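Local coordinates for conserved membrane protein (Chlamydia abortus, PDB 6GZU), which is a secreted Chlamydia effector of the CE clan of cysteine proteases that combines deubiquitinase and acetyltransferase activities and induces Golgi fragmentation, at residues F150-A154 with I193-Q198. Coordinates in Å, arbitrary orientation, origin at the centre of the assembly. Residue numbers count along the deposited sequence, not the author numbering.
Sequences FDSLA and IKTPIQ
Two loops pack together here: 150-154, running out of strand 146-150, and segment 193-198, leading from strand 188-191 toward helix 204-217. Phe-150, chi1 t, brings its ring up against 193-198, CE2 3.6 Å from Ile-193 CD1 and CZ 3.9 Å from Ile-197 CD1. Asp-151 opens a type I beta turn, closed by Ala-154 N to Asp-151 O at 2.8 Å; its OD1 takes Leu-153 N at 2.8 Å, an Asx turn, and also bonds His-134. Ser-152 makes the direct polar link. Its O accepts from Ile-197 N (2.9 Å) and Gln-198 N (3.1 Å), and with chi1 p its OG donates to Gln-198 OE1 at 2.6 Å, Gln-198 being extended (chi1 and chi2 t). The backbone of Leu-153 runs past Pro-196, CA to CA 4.4 Å, its O 3.7 Å from Pro-196 CG. Ala-154 CB packs 4.0 Å from Pro-196 CD and 3.5 Å from Ile-193 O. One water joins Asp-151 N to Ile-193 N; another joins Ala-154 O to Ile-193 O. Asp-151, His-134 and Cys-204 have Cys-His-Asp triad geometry, as in Ulp1-family proteases, so these bonds probably tie the presumed triad aspartate's turn to the loop approaching the cysteine, using mainly backbone groups and one serine-glutamine pair.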
loop_
_atom_site.group_PDB
_atom_site.type_symbol
_atom_site.label_atom_id
_atom_site.label_comp_id
_atom_site.label_asym_id
_atom_site.label_seq_id
_atom_site.Cartn_x
_atom_site.Cartn_y
_atom_site.Cartn_z
ATOM N N PHE A 150 -1.588 -7.615 3.335
ATOM C CA PHE A 150 -2.861 -7.681 4.053
ATOM C C PHE A 150 -4.042 -7.785 3.122
ATOM O O PHE A 150 -4.226 -6.950 2.256
ATOM C CB PHE A 150 -3.025 -6.424 4.936
ATOM C CG PHE A 150 -4.345 -6.356 5.646
ATOM C CD1 PHE A 150 -5.465 -5.831 4.998
ATOM C CD2 PHE A 150 -4.492 -6.833 6.950
ATOM C CE1 PHE A 150 -6.697 -5.802 5.644
ATOM C CE2 PHE A 150 -5.745 -6.793 7.591
ATOM C CZ PHE A 150 -6.816 -6.261 6.941
ATOM N N ASP A 151 -4.831 -8.849 3.293
ATOM C CA ASP A 151 -6.079 -9.073 2.571
ATOM C C ASP A 151 -7.091 -9.479 3.612
ATOM O O ASP A 151 -6.960 -10.559 4.227
ATOM C CB ASP A 151 -5.874 -10.204 1.575
ATOM C CG ASP A 151 -7.146 -10.583 0.848
ATOM O OD1 ASP A 151 -8.177 -9.897 1.018
ATOM O OD2 ASP A 151 -7.113 -11.569 0.124
ATOM N N SER A 152 -8.103 -8.634 3.834
ATOM C CA SER A 152 -9.140 -8.937 4.810
ATOM C C SER A 152 -9.948 -10.166 4.439
ATOM O O SER A 152 -10.631 -10.728 5.311
ATOM C CB SER A 152 -10.089 -7.740 5.033
ATOM O OG SER A 152 -10.510 -7.135 3.803
ATOM N N LEU A 153 -9.873 -10.616 3.179
ATOM C CA LEU A 153 -10.538 -11.856 2.786
ATOM C C LEU A 153 -9.554 -13.042 2.697
ATOM O O LEU A 153 -9.941 -14.123 2.196
ATOM C CB LEU A 153 -11.263 -11.643 1.465
ATOM C CG LEU A 153 -12.549 -10.819 1.597
ATOM C CD1 LEU A 153 -13.223 -10.582 0.256
ATOM C CD2 LEU A 153 -13.565 -11.486 2.556
ATOM N N ALA A 154 -8.306 -12.816 3.186
ATOM C CA ALA A 154 -7.196 -13.798 3.276
ATOM C C ALA A 154 -6.649 -14.270 1.957
ATOM O O ALA A 154 -5.437 -14.153 1.717
ATOM C CB ALA A 154 -7.623 -15.034 4.122
ATOM N N ILE A 193 -3.110 -12.253 7.163
ATOM C CA ILE A 193 -4.479 -12.741 7.438
ATOM C C ILE A 193 -4.618 -14.167 6.898
ATOM O O ILE A 193 -4.553 -14.397 5.670
ATOM C CB ILE A 193 -5.514 -11.820 6.753
ATOM C CG1 ILE A 193 -5.296 -10.380 7.180
ATOM C CG2 ILE A 193 -6.950 -12.277 7.023
ATOM C CD1 ILE A 193 -5.218 -10.220 8.691
ATOM N N LYS A 194 -4.809 -15.128 7.801
ATOM C CA LYS A 194 -4.931 -16.513 7.385
ATOM C C LYS A 194 -6.379 -16.927 7.292
ATOM O O LYS A 194 -6.699 -17.861 6.565
ATOM C CB LYS A 194 -4.173 -17.456 8.320
ATOM C CG LYS A 194 -2.712 -17.130 8.533
ATOM C CD LYS A 194 -1.949 -16.697 7.254
ATOM C CE LYS A 194 -1.882 -17.735 6.107
ATOM N NZ LYS A 194 -0.798 -17.374 5.073
ATOM N N THR A 195 -7.246 -16.275 8.066
ATOM C CA THR A 195 -8.681 -16.568 8.114
ATOM C C THR A 195 -9.385 -15.262 7.800
ATOM O O THR A 195 -9.067 -14.235 8.382
ATOM C CB THR A 195 -9.077 -17.038 9.527
ATOM O OG1 THR A 195 -8.422 -18.288 9.803
ATOM C CG2 THR A 195 -10.584 -17.253 9.633
ATOM N N PRO A 196 -10.362 -15.277 6.890
ATOM C CA PRO A 196 -11.012 -13.997 6.547
ATOM C C PRO A 196 -11.592 -13.288 7.754
ATOM O O PRO A 196 -12.242 -13.918 8.604
ATOM C CB PRO A 196 -12.145 -14.422 5.617
ATOM C CG PRO A 196 -11.641 -15.744 5.015
ATOM C CD PRO A 196 -10.844 -16.400 6.070
ATOM N N ILE A 197 -11.359 -11.988 7.820
ATOM C CA ILE A 197 -11.971 -11.124 8.826
ATOM C C ILE A 197 -13.130 -10.287 8.250
ATOM O O ILE A 197 -14.004 -9.875 8.988
ATOM C CB ILE A 197 -10.907 -10.237 9.540
ATOM C CG1 ILE A 197 -10.216 -9.321 8.561
ATOM C CG2 ILE A 197 -9.877 -11.107 10.258
ATOM C CD1 ILE A 197 -9.032 -8.592 9.198
ATOM N N GLN A 198 -13.133 -10.026 6.945
ATOM C CA GLN A 198 -14.148 -9.179 6.315
ATOM C C GLN A 198 -15.394 -10.008 6.126
ATOM O O GLN A 198 -15.290 -11.169 5.756
ATOM C CB GLN A 198 -13.650 -8.649 4.966
ATOM C CG GLN A 198 -14.701 -7.943 4.090
ATOM C CD GLN A 198 -14.104 -7.502 2.781
ATOM O OE1 GLN A 198 -12.880 -7.371 2.674
ATOM N NE2 GLN A 198 -14.920 -7.297 1.779
HETATM O O HOH W 1 -3.062 -11.073 4.468
HETATM O O HOH W 2 -3.438 -13.501 3.315
#